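Long-range contacts in BB_2cx5_001 (Thermus thermophilus, PDB 3RI0), which is a computationally designed epitope scaffold, intended to present a linear HIV epitope on a fold of the aminoacyl-tRNA editing domain family: residues Leu21-Pro27 with Arg133-Ala138; Ala42-Val48 with Tyr122-Ala128; Ala113-Asp118 with Ala149-Lys155. The protein carries 6 engineered substitutions. All coordinates share one frame; numbering follows the deposited sequence.

Contact 1 of 3, residues Leu21-Pro27 with Arg133-Ala138; sequences LKVVELP and RALFRA
V24 and L135 are joined by a reciprocal pair of backbone hydrogen bonds, the hydrogen-bonded pair of an antiparallel ladder. V24 N donates to L135 O at 2.6 Å, almost straight out from the carbonyl (C=O...N 172°), and L135 N returns the bond to V24 O at 3.0 Å. L26 N donates in turn to R133 O. Between these bonds E25 and A134 form a non-hydrogen-bonded pair, and there A134 CA lies 3.1 Å from V24 O in a CA-H...O contact. The short strand axes make an angle of 141°, well away from strict antiparallel, and towards L21 direct bonding gives way to water. One water accepts from K22 N and donates to R137 O; a second donates to K22 O and accepts from R137 N, so two bridges stand where a further rung would lie.

The apolar contacts fall on both faces. On the face of V23, A134 and F136, V23 CG2 reaches F136 CB at 4.2 Å, and V23 and E25 also rest on helix 4-15. On the side of L135, L26 CD1 from the following loop meets L135 CD1 at 3.8 Å, the two side chains crossing at a slant. L21 packs at the frayed end: a chi1 of -59° sets CG beside the backbone N and turns it toward R137 and A138, where CD1 rests on A138 CB at 3.9 Å and CD2 approaches R137 O.

Polar ends turn to other partners: E25 OE1 accepts from S3 N, and R133 NE donates to T30 O. The whole is a short, twisted antiparallel ladder, in which strand 23-25 joins the mixed sheet alongside strand 134-138 and helix 4-15 packs against one face.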
loop_
_atom_site.group_PDB
_atom_site.type_symbol
_atom_site.label_atom_id
_atom_site.label_comp_id
_atom_site.label_asym_id
_atom_site.label_seq_id
_atom_site.Cartn_x
_atom_site.Cartn_y
_atom_site.Cartn_z
ATOM N N LEU A 21 -9.967 6.465 -10.697
ATOM C CA LEU A 21 -8.564 6.527 -10.274
ATOM C C LEU A 21 -7.813 5.772 -11.369
ATOM O O LEU A 21 -8.222 4.671 -11.744
ATOM C CB LEU A 21 -8.368 5.831 -8.921
ATOM C CG LEU A 21 -9.202 6.413 -7.764
ATOM C CD1 LEU A 21 -8.979 5.599 -6.487
ATOM C CD2 LEU A 21 -8.796 7.869 -7.524
ATOM N N LYS A 22 -6.736 6.362 -11.883
ATOM C CA LYS A 22 -5.972 5.761 -12.976
ATOM C C LYS A 22 -4.572 5.306 -12.598
ATOM O O LYS A 22 -3.807 6.063 -11.993
ATOM C CB LYS A 22 -5.848 6.754 -14.140
ATOM C CG LYS A 22 -7.155 7.443 -14.526
ATOM C CD LYS A 22 -8.222 6.430 -14.899
ATOM C CE LYS A 22 -9.473 7.111 -15.418
ATOM N NZ LYS A 22 -10.527 6.110 -15.787
ATOM N N VAL A 23 -4.244 4.070 -12.970
ATOM C CA VAL A 23 -2.920 3.534 -12.703
ATOM C C VAL A 23 -1.990 4.129 -13.749
ATOM O O VAL A 23 -2.290 4.117 -14.946
ATOM C CB VAL A 23 -2.883 2.003 -12.804
ATOM C CG1 VAL A 23 -1.441 1.518 -12.653
ATOM C CG2 VAL A 23 -3.736 1.396 -11.718
ATOM N N VAL A 24 -0.865 4.651 -13.276
ATOM C CA VAL A 24 0.132 5.302 -14.113
ATOM C C VAL A 24 1.447 4.527 -14.142
ATOM O O VAL A 24 1.877 3.970 -13.128
ATOM C CB VAL A 24 0.350 6.747 -13.593
ATOM C CG1 VAL A 24 1.710 7.255 -13.972
ATOM C CG2 VAL A 24 -0.748 7.652 -14.137
ATOM N N GLU A 25 2.090 4.492 -15.304
ATOM C CA GLU A 25 3.333 3.745 -15.449
ATOM C C GLU A 25 4.538 4.655 -15.628
ATOM O O GLU A 25 4.588 5.472 -16.542
ATOM C CB GLU A 25 3.223 2.790 -16.636
ATOM C CG GLU A 25 4.177 1.618 -16.576
ATOM C CD GLU A 25 3.475 0.297 -16.826
ATOM O OE1 GLU A 25 3.021 0.079 -17.968
ATOM O OE2 GLU A 25 3.367 -0.517 -15.880
ATOM N N LEU A 26 5.509 4.502 -14.741
ATOM C CA LEU A 26 6.720 5.299 -14.766
ATOM C C LEU A 26 7.853 4.598 -15.515
ATOM O O LEU A 26 7.832 3.381 -15.722
ATOM C CB LEU A 26 7.154 5.615 -13.336
ATOM C CG LEU A 26 6.064 6.168 -12.412
ATOM C CD1 LEU A 26 6.696 6.575 -11.095
ATOM C CD2 LEU A 26 5.356 7.354 -13.059
ATOM N N PRO A 27 8.871 5.367 -15.928
ATOM C CA PRO A 27 10.024 4.844 -16.667
ATOM C C PRO A 27 10.722 3.670 -16.001
ATOM O O PRO A 27 10.888 3.656 -14.790
ATOM C CB PRO A 27 10.960 6.051 -16.757
ATOM C CG PRO A 27 10.046 7.220 -16.652
ATOM C CD PRO A 27 9.072 6.786 -15.599
ATOM N N ARG A 133 7.342 0.480 -10.554
ATOM C CA ARG A 133 7.134 1.569 -11.501
ATOM C C ARG A 133 5.691 1.884 -11.893
ATOM O O ARG A 133 5.439 2.366 -12.998
ATOM C CB ARG A 133 7.975 1.321 -12.763
ATOM C CG ARG A 133 8.510 -0.114 -12.891
ATOM C CD ARG A 133 9.884 -0.135 -13.557
ATOM N NE ARG A 133 10.913 -0.743 -12.707
ATOM C CZ ARG A 133 11.157 -2.050 -12.626
ATOM N NH1 ARG A 133 10.444 -2.911 -13.349
ATOM N NH2 ARG A 133 12.120 -2.499 -11.830
ATOM N N ALA A 134 4.748 1.623 -10.991
ATOM C CA ALA A 134 3.344 1.917 -11.260
ATOM C C ALA A 134 2.725 2.518 -10.008
ATOM O O ALA A 134 2.962 2.050 -8.895
ATOM C CB ALA A 134 2.598 0.649 -11.674
ATOM N N LEU A 135 1.943 3.572 -10.198
ATOM C CA LEU A 135 1.297 4.271 -9.098
ATOM C C LEU A 135 -0.057 4.764 -9.562
ATOM O O LEU A 135 -0.315 4.844 -10.768
ATOM C CB LEU A 135 2.124 5.503 -8.683
ATOM C CG LEU A 135 3.543 5.394 -8.111
ATOM C CD1 LEU A 135 4.248 6.748 -8.258
ATOM C CD2 LEU A 135 3.493 4.983 -6.639
ATOM N N PHE A 136 -0.911 5.095 -8.602
ATOM C CA PHE A 136 -2.212 5.656 -8.898
ATOM C C PHE A 136 -2.453 6.577 -7.727
ATOM O O PHE A 136 -2.113 6.243 -6.585
ATOM C CB PHE A 136 -3.298 4.566 -9.033
ATOM C CG PHE A 136 -3.710 3.897 -7.739
ATOM C CD1 PHE A 136 -4.672 4.476 -6.920
ATOM C CD2 PHE A 136 -3.206 2.642 -7.397
ATOM C CE1 PHE A 136 -5.137 3.813 -5.768
ATOM C CE2 PHE A 136 -3.661 1.960 -6.247
ATOM C CZ PHE A 136 -4.626 2.545 -5.435
ATOM N N ARG A 137 -2.993 7.758 -7.992
ATOM C CA ARG A 137 -3.223 8.682 -6.899
ATOM C C ARG A 137 -4.648 8.623 -6.403
ATOM O O ARG A 137 -5.561 8.197 -7.123
ATOM C CB ARG A 137 -2.896 10.110 -7.314
ATOM C CG ARG A 137 -3.882 10.731 -8.259
ATOM C CD ARG A 137 -3.662 12.233 -8.367
ATOM N NE ARG A 137 -4.340 13.006 -7.328
ATOM C CZ ARG A 137 -5.656 12.991 -7.121
ATOM N NH1 ARG A 137 -6.441 12.231 -7.878
ATOM N NH2 ARG A 137 -6.194 13.745 -6.169
ATOM N N ALA A 138 -4.835 9.058 -5.167
ATOM C CA ALA A 138 -6.148 9.080 -4.556
ATOM C C ALA A 138 -6.036 9.961 -3.337
ATOM O O ALA A 138 -4.933 10.189 -2.843
ATOM C CB ALA A 138 -6.562 7.669 -4.147
HETATM O O HOH W 1 -6.119 8.524 -9.878
HETATM O O HOH W 2 -3.291 8.454 -10.962
#

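Contact 2 of 3, residues Ala42-Val48 with Tyr122-Ala128; sequences AEVGQIV and YPEVWAA
Q46 lies against Y122 and reaches on to E124. From CB, chi1 of -73° places CG beside the backbone N and over one face of the Y122 ring: CG is 3.5 Å from the ring centroid and 18° off the normal, a CH-pi contact displaced toward CD2. Beyond CG the chain runs extended, and the amide and ring planes are 27° apart. CD passes Y122 CD2 at 3.8 Å. At the tip the two amide atoms serve different partners. OE1 accepts from E43 N at 2.8 Å, in the carbonyl plane and nearly straight, which ties the side chain back to its own segment. NE2 donates to E124 O at 3.0 Å on a bent path, with a weak second bond to E124 OE2. These bonds at both ends of the amide fix its rotation.

E43 OE2 lies at the edge of the ring, in its plane, and G45 CA approaches Y122 OH. Q46 O accepts from W126 N, and V48 N donates to W126 O at 2.8 Å, so W126 is bonded on both sides of I47. Past V48, one water links V48 O to A128 N. V48 CG2 packs on V125 CB at 3.7 Å, while I47 CD1 approaches W126 CB. This is a parallel strand pairing, I47 opposite W126, entered from a 3-10 turn at 44-46 and joining strands 47-54 and 125-128 of the mixed sheet.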
loop_
_atom_site.group_PDB
_atom_site.type_symbol
_atom_site.label_atom_id
_atom_site.label_comp_id
_atom_site.label_asym_id
_atom_site.label_seq_id
_atom_site.Cartn_x
_atom_site.Cartn_y
_atom_site.Cartn_z
ATOM N N ALA A 42 5.557 14.503 -6.319
ATOM C CA ALA A 42 5.061 14.424 -4.943
ATOM C C ALA A 42 6.222 14.312 -3.963
ATOM O O ALA A 42 7.369 14.120 -4.371
ATOM C CB ALA A 42 4.142 13.212 -4.790
ATOM N N GLU A 43 5.930 14.460 -2.672
ATOM C CA GLU A 43 6.953 14.306 -1.637
ATOM C C GLU A 43 6.979 12.821 -1.332
ATOM O O GLU A 43 5.980 12.126 -1.541
ATOM C CB GLU A 43 6.571 15.024 -0.352
ATOM C CG GLU A 43 6.684 16.521 -0.373
ATOM C CD GLU A 43 6.148 17.129 0.910
ATOM O OE1 GLU A 43 5.682 18.289 0.864
ATOM O OE2 GLU A 43 6.194 16.444 1.962
ATOM N N VAL A 44 8.100 12.331 -0.820
ATOM C CA VAL A 44 8.194 10.921 -0.502
ATOM C C VAL A 44 7.177 10.509 0.567
ATOM O O VAL A 44 6.735 9.368 0.606
ATOM C CB VAL A 44 9.605 10.546 -0.027
ATOM C CG1 VAL A 44 9.814 10.996 1.408
ATOM C CG2 VAL A 44 9.793 9.041 -0.164
ATOM N N GLY A 45 6.795 11.444 1.427
ATOM C CA GLY A 45 5.822 11.117 2.456
ATOM C C GLY A 45 4.443 10.809 1.897
ATOM O O GLY A 45 3.588 10.253 2.597
ATOM N N GLN A 46 4.223 11.174 0.638
ATOM C CA GLN A 46 2.944 10.937 -0.012
ATOM C C GLN A 46 2.844 9.540 -0.607
ATOM O O GLN A 46 1.756 9.086 -0.943
ATOM C CB GLN A 46 2.691 11.983 -1.107
ATOM C CG GLN A 46 2.340 13.364 -0.562
ATOM C CD GLN A 46 2.216 14.408 -1.664
ATOM O OE1 GLN A 46 3.218 14.810 -2.271
ATOM N NE2 GLN A 46 0.986 14.846 -1.937
ATOM N N ILE A 47 3.975 8.859 -0.745
ATOM C CA ILE A 47 3.961 7.507 -1.280
ATOM C C ILE A 47 3.436 6.557 -0.209
ATOM O O ILE A 47 3.836 6.635 0.955
ATOM C CB ILE A 47 5.370 7.036 -1.702
ATOM C CG1 ILE A 47 5.932 7.956 -2.793
ATOM C CG2 ILE A 47 5.303 5.582 -2.203
ATOM C CD1 ILE A 47 5.136 7.970 -4.068
ATOM N N VAL A 48 2.544 5.661 -0.614
ATOM C CA VAL A 48 1.959 4.703 0.298
ATOM C C VAL A 48 2.579 3.325 0.120
ATOM O O VAL A 48 2.514 2.745 -0.965
ATOM C CB VAL A 48 0.446 4.561 0.055
ATOM C CG1 VAL A 48 -0.175 3.692 1.152
ATOM C CG2 VAL A 48 -0.213 5.948 0.004
ATOM N N TYR A 122 -2.043 14.814 3.726
ATOM C CA TYR A 122 -1.940 15.400 2.396
ATOM C C TYR A 122 -3.267 15.454 1.659
ATOM O O TYR A 122 -4.227 14.784 2.038
ATOM C CB TYR A 122 -0.947 14.614 1.545
ATOM C CG TYR A 122 0.413 14.409 2.169
ATOM C CD1 TYR A 122 0.678 13.288 2.952
ATOM C CD2 TYR A 122 1.444 15.318 1.951
ATOM C CE1 TYR A 122 1.940 13.071 3.494
ATOM C CE2 TYR A 122 2.710 15.115 2.488
ATOM C CZ TYR A 122 2.949 13.981 3.257
ATOM O OH TYR A 122 4.207 13.732 3.754
ATOM N N PRO A 123 -3.336 16.277 0.598
ATOM C CA PRO A 123 -4.548 16.422 -0.214
ATOM C C PRO A 123 -4.725 15.188 -1.099
ATOM O O PRO A 123 -5.818 14.891 -1.576
ATOM C CB PRO A 123 -4.279 17.702 -1.009
ATOM C CG PRO A 123 -2.793 17.722 -1.127
ATOM C CD PRO A 123 -2.356 17.323 0.257
ATOM N N GLU A 124 -3.628 14.473 -1.321
ATOM C CA GLU A 124 -3.664 13.250 -2.112
ATOM C C GLU A 124 -2.370 12.475 -1.917
ATOM O O GLU A 124 -1.341 13.058 -1.586
ATOM C CB GLU A 124 -3.863 13.547 -3.600
ATOM C CG GLU A 124 -2.573 13.599 -4.381
ATOM C CD GLU A 124 -2.209 14.987 -4.806
ATOM O OE1 GLU A 124 -2.900 15.529 -5.700
ATOM O OE2 GLU A 124 -1.242 15.543 -4.247
ATOM N N VAL A 125 -2.432 11.161 -2.124
ATOM C CA VAL A 125 -1.271 10.289 -1.965
ATOM C C VAL A 125 -1.160 9.359 -3.175
ATOM O O VAL A 125 -2.115 9.214 -3.947
ATOM C CB VAL A 125 -1.385 9.432 -0.669
ATOM C CG1 VAL A 125 -1.228 10.310 0.567
ATOM C CG2 VAL A 125 -2.727 8.739 -0.622
ATOM N N TRP A 126 0.008 8.741 -3.337
ATOM C CA TRP A 126 0.253 7.818 -4.444
ATOM C C TRP A 126 0.582 6.415 -3.934
ATOM O O TRP A 126 1.558 6.220 -3.194
ATOM C CB TRP A 126 1.397 8.331 -5.317
ATOM C CG TRP A 126 1.113 9.650 -5.972
ATOM C CD1 TRP A 126 1.229 10.896 -5.414
ATOM C CD2 TRP A 126 0.626 9.854 -7.300
ATOM N NE1 TRP A 126 0.845 11.858 -6.314
ATOM C CE2 TRP A 126 0.468 11.247 -7.482
ATOM C CE3 TRP A 126 0.300 8.993 -8.356
ATOM C CZ2 TRP A 126 0.006 11.800 -8.684
ATOM C CZ3 TRP A 126 -0.159 9.537 -9.549
ATOM C CH2 TRP A 126 -0.304 10.933 -9.702
ATOM N N ALA A 127 -0.226 5.442 -4.349
ATOM C CA ALA A 127 -0.046 4.052 -3.948
ATOM C C ALA A 127 0.545 3.245 -5.088
ATOM O O ALA A 127 0.457 3.639 -6.250
ATOM C CB ALA A 127 -1.389 3.448 -3.534
ATOM N N ALA A 128 1.126 2.100 -4.753
ATOM C CA ALA A 128 1.754 1.233 -5.745
ATOM C C ALA A 128 0.744 0.581 -6.707
ATOM O O ALA A 128 -0.359 0.209 -6.315
ATOM C CB ALA A 128 2.574 0.165 -5.039
HETATM O O HOH W 3 1.051 0.580 -2.180
#

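Contact 3 of 3, residues Ala113-Asp118 with Ala149-Lys155; sequences AYLDED and AQVADLK
A113 O accepts the first bond of a parallel beta ladder in the mixed sheet, from Q150 N at 3.0 Å, and A113 CB packs on A149 CB. Y114 pairs with Q150. Their side chains run side by side in the same direction, with ring and amide planes 86° apart, and Q150 NE2 sits in the ring plane at its edge, 3.4 Å from Y114 CE2. L115 bonds to the residues flanking V151, as in parallel pairing: L115 N donates to Q150 O at 2.8 Å and L115 O accepts from A152 N at 2.9 Å. With CG anti to the backbone N (chi1 180°), L115 carries CD2 to V151 CG2, against helix 140-147.

D116 brings its backbone N within 3.5 Å of L154 CD1; a water donates to D116 OD1 and accepts from L154 N. E117 N then donates to A152 O at 2.7 Å, the last rung, and its carboxylate lies near that of D153, which is paired with K74. D118 N donates to D116 OD1, an Asx turn, and D118 OD2, which accepts from N68 ND2, also makes a long salt bridge to K155 NZ at 3.7 Å.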
loop_
_atom_site.group_PDB
_atom_site.type_symbol
_atom_site.label_atom_id
_atom_site.label_comp_id
_atom_site.label_asym_id
_atom_site.label_seq_id
_atom_site.Cartn_x
_atom_site.Cartn_y
_atom_site.Cartn_z
ATOM N N ALA A 113 -7.009 -3.863 7.592
ATOM C CA ALA A 113 -5.975 -2.868 7.335
ATOM C C ALA A 113 -5.873 -1.690 8.295
ATOM O O ALA A 113 -6.830 -1.340 8.991
ATOM C CB ALA A 113 -6.110 -2.350 5.915
ATOM N N TYR A 114 -4.689 -1.079 8.307
ATOM C CA TYR A 114 -4.407 0.082 9.141
ATOM C C TYR A 114 -3.707 1.154 8.318
ATOM O O TYR A 114 -2.918 0.849 7.423
ATOM C CB TYR A 114 -3.566 -0.335 10.339
ATOM C CG TYR A 114 -4.263 -1.397 11.153
ATOM C CD1 TYR A 114 -4.225 -2.737 10.765
ATOM C CD2 TYR A 114 -5.021 -1.055 12.267
ATOM C CE1 TYR A 114 -4.924 -3.714 11.472
ATOM C CE2 TYR A 114 -5.725 -2.019 12.976
ATOM C CZ TYR A 114 -5.676 -3.344 12.577
ATOM O OH TYR A 114 -6.368 -4.293 13.290
ATOM N N LEU A 115 -3.996 2.415 8.625
ATOM C CA LEU A 115 -3.432 3.535 7.880
ATOM C C LEU A 115 -2.659 4.545 8.720
ATOM O O LEU A 115 -3.214 5.194 9.607
ATOM C CB LEU A 115 -4.557 4.262 7.131
ATOM C CG LEU A 115 -4.207 5.490 6.279
ATOM C CD1 LEU A 115 -4.136 5.098 4.829
ATOM C CD2 LEU A 115 -5.271 6.556 6.441
ATOM N N ASP A 116 -1.374 4.670 8.403
ATOM C CA ASP A 116 -0.448 5.604 9.048
ATOM C C ASP A 116 -1.126 6.967 9.060
ATOM O O ASP A 116 -1.328 7.554 7.996
ATOM C CB ASP A 116 0.835 5.681 8.206
ATOM C CG ASP A 116 1.874 6.655 8.758
ATOM O OD1 ASP A 116 1.520 7.586 9.521
ATOM O OD2 ASP A 116 3.064 6.484 8.400
ATOM N N GLU A 117 -1.456 7.473 10.247
ATOM C CA GLU A 117 -2.133 8.774 10.351
ATOM C C GLU A 117 -1.465 9.909 9.583
ATOM O O GLU A 117 -2.134 10.861 9.181
ATOM C CB GLU A 117 -2.322 9.180 11.822
ATOM C CG GLU A 117 -1.105 9.007 12.739
ATOM C CD GLU A 117 -1.393 9.495 14.166
ATOM O OE1 GLU A 117 -2.452 9.138 14.735
ATOM O OE2 GLU A 117 -0.556 10.238 14.717
ATOM N N ASP A 118 -0.158 9.818 9.360
ATOM C CA ASP A 118 0.544 10.863 8.618
ATOM C C ASP A 118 0.075 10.971 7.172
ATOM O O ASP A 118 0.259 12.006 6.537
ATOM C CB ASP A 118 2.059 10.636 8.652
ATOM C CG ASP A 118 2.668 10.945 10.017
ATOM O OD1 ASP A 118 1.928 11.401 10.922
ATOM O OD2 ASP A 118 3.886 10.728 10.185
ATOM N N ALA A 149 -9.633 0.763 5.830
ATOM C CA ALA A 149 -8.593 0.800 6.841
ATOM C C ALA A 149 -8.962 1.642 8.058
ATOM O O ALA A 149 -9.744 2.593 7.978
ATOM C CB ALA A 149 -7.300 1.323 6.232
ATOM N N GLN A 150 -8.376 1.280 9.185
ATOM C CA GLN A 150 -8.590 1.997 10.418
ATOM C C GLN A 150 -7.399 2.945 10.535
ATOM O O GLN A 150 -6.258 2.537 10.348
ATOM C CB GLN A 150 -8.606 1.012 11.579
ATOM C CG GLN A 150 -8.418 1.616 12.955
ATOM C CD GLN A 150 -8.519 0.557 14.034
ATOM O OE1 GLN A 150 -9.582 -0.039 14.227
ATOM N NE2 GLN A 150 -7.415 0.303 14.731
ATOM N N VAL A 151 -7.671 4.217 10.793
ATOM C CA VAL A 151 -6.629 5.226 10.956
ATOM C C VAL A 151 -5.848 4.880 12.211
ATOM O O VAL A 151 -6.433 4.484 13.219
ATOM C CB VAL A 151 -7.234 6.647 11.109
ATOM C CG1 VAL A 151 -6.198 7.596 11.646
ATOM C CG2 VAL A 151 -7.747 7.143 9.773
ATOM N N ALA A 152 -4.527 5.021 12.159
ATOM C CA ALA A 152 -3.714 4.687 13.320
ATOM C C ALA A 152 -2.329 5.321 13.369
ATOM O O ALA A 152 -1.797 5.806 12.370
ATOM C CB ALA A 152 -3.575 3.170 13.428
ATOM N N ASP A 153 -1.755 5.304 14.563
ATOM C CA ASP A 153 -0.423 5.827 14.797
ATOM C C ASP A 153 0.470 4.596 14.647
ATOM O O ASP A 153 0.450 3.702 15.501
ATOM C CB ASP A 153 -0.352 6.411 16.213
ATOM C CG ASP A 153 1.058 6.549 16.706
ATOM O OD1 ASP A 153 1.900 7.083 15.952
ATOM O OD2 ASP A 153 1.328 6.123 17.845
ATOM N N LEU A 154 1.256 4.553 13.573
ATOM C CA LEU A 154 2.076 3.376 13.297
ATOM C C LEU A 154 3.601 3.508 13.209
ATOM O O LEU A 154 4.321 2.544 13.458
ATOM C CB LEU A 154 1.585 2.737 11.993
ATOM C CG LEU A 154 0.101 2.381 11.897
ATOM C CD1 LEU A 154 -0.267 2.106 10.430
ATOM C CD2 LEU A 154 -0.190 1.180 12.770
ATOM N N LYS A 155 4.086 4.686 12.847
ATOM C CA LYS A 155 5.515 4.914 12.665
ATOM C C LYS A 155 6.386 4.918 13.905
ATOM O O LYS A 155 5.899 4.964 15.032
ATOM C CB LYS A 155 5.739 6.240 11.949
ATOM C CG LYS A 155 5.595 7.426 12.873
ATOM C CD LYS A 155 4.834 8.542 12.209
ATOM C CE LYS A 155 4.412 9.604 13.213
ATOM N NZ LYS A 155 5.501 10.544 13.561
HETATM O O HOH W 4 -7.647 -2.984 15.892
HETATM O O HOH W 5 2.191 6.843 12.221
#

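How the contacts relate
All three contacts hold strands of one mixed sheet and are partly buried. Contact 2 lies farthest in, its centre about 10 Å from the chain's centre and one of its touching residues exposed; contact 1 sits about 13 Å out, and contact 3 has the most exposed residues, three of 13. Contacts 1 and 2 adjoin through neighbouring strands 125-128 and 134-138, with probable backbone bonds F136 O to A127 N and A138 O to V125 N. Contact 3 lies across the chain's centre from contact 1. Pairing is antiparallel in contact 1, parallel in the others. Contact 1 relies partly on water, contact 2 adds a glutamine amide to its backbone bonds, and contact 3 ends among carboxylates and a lysine.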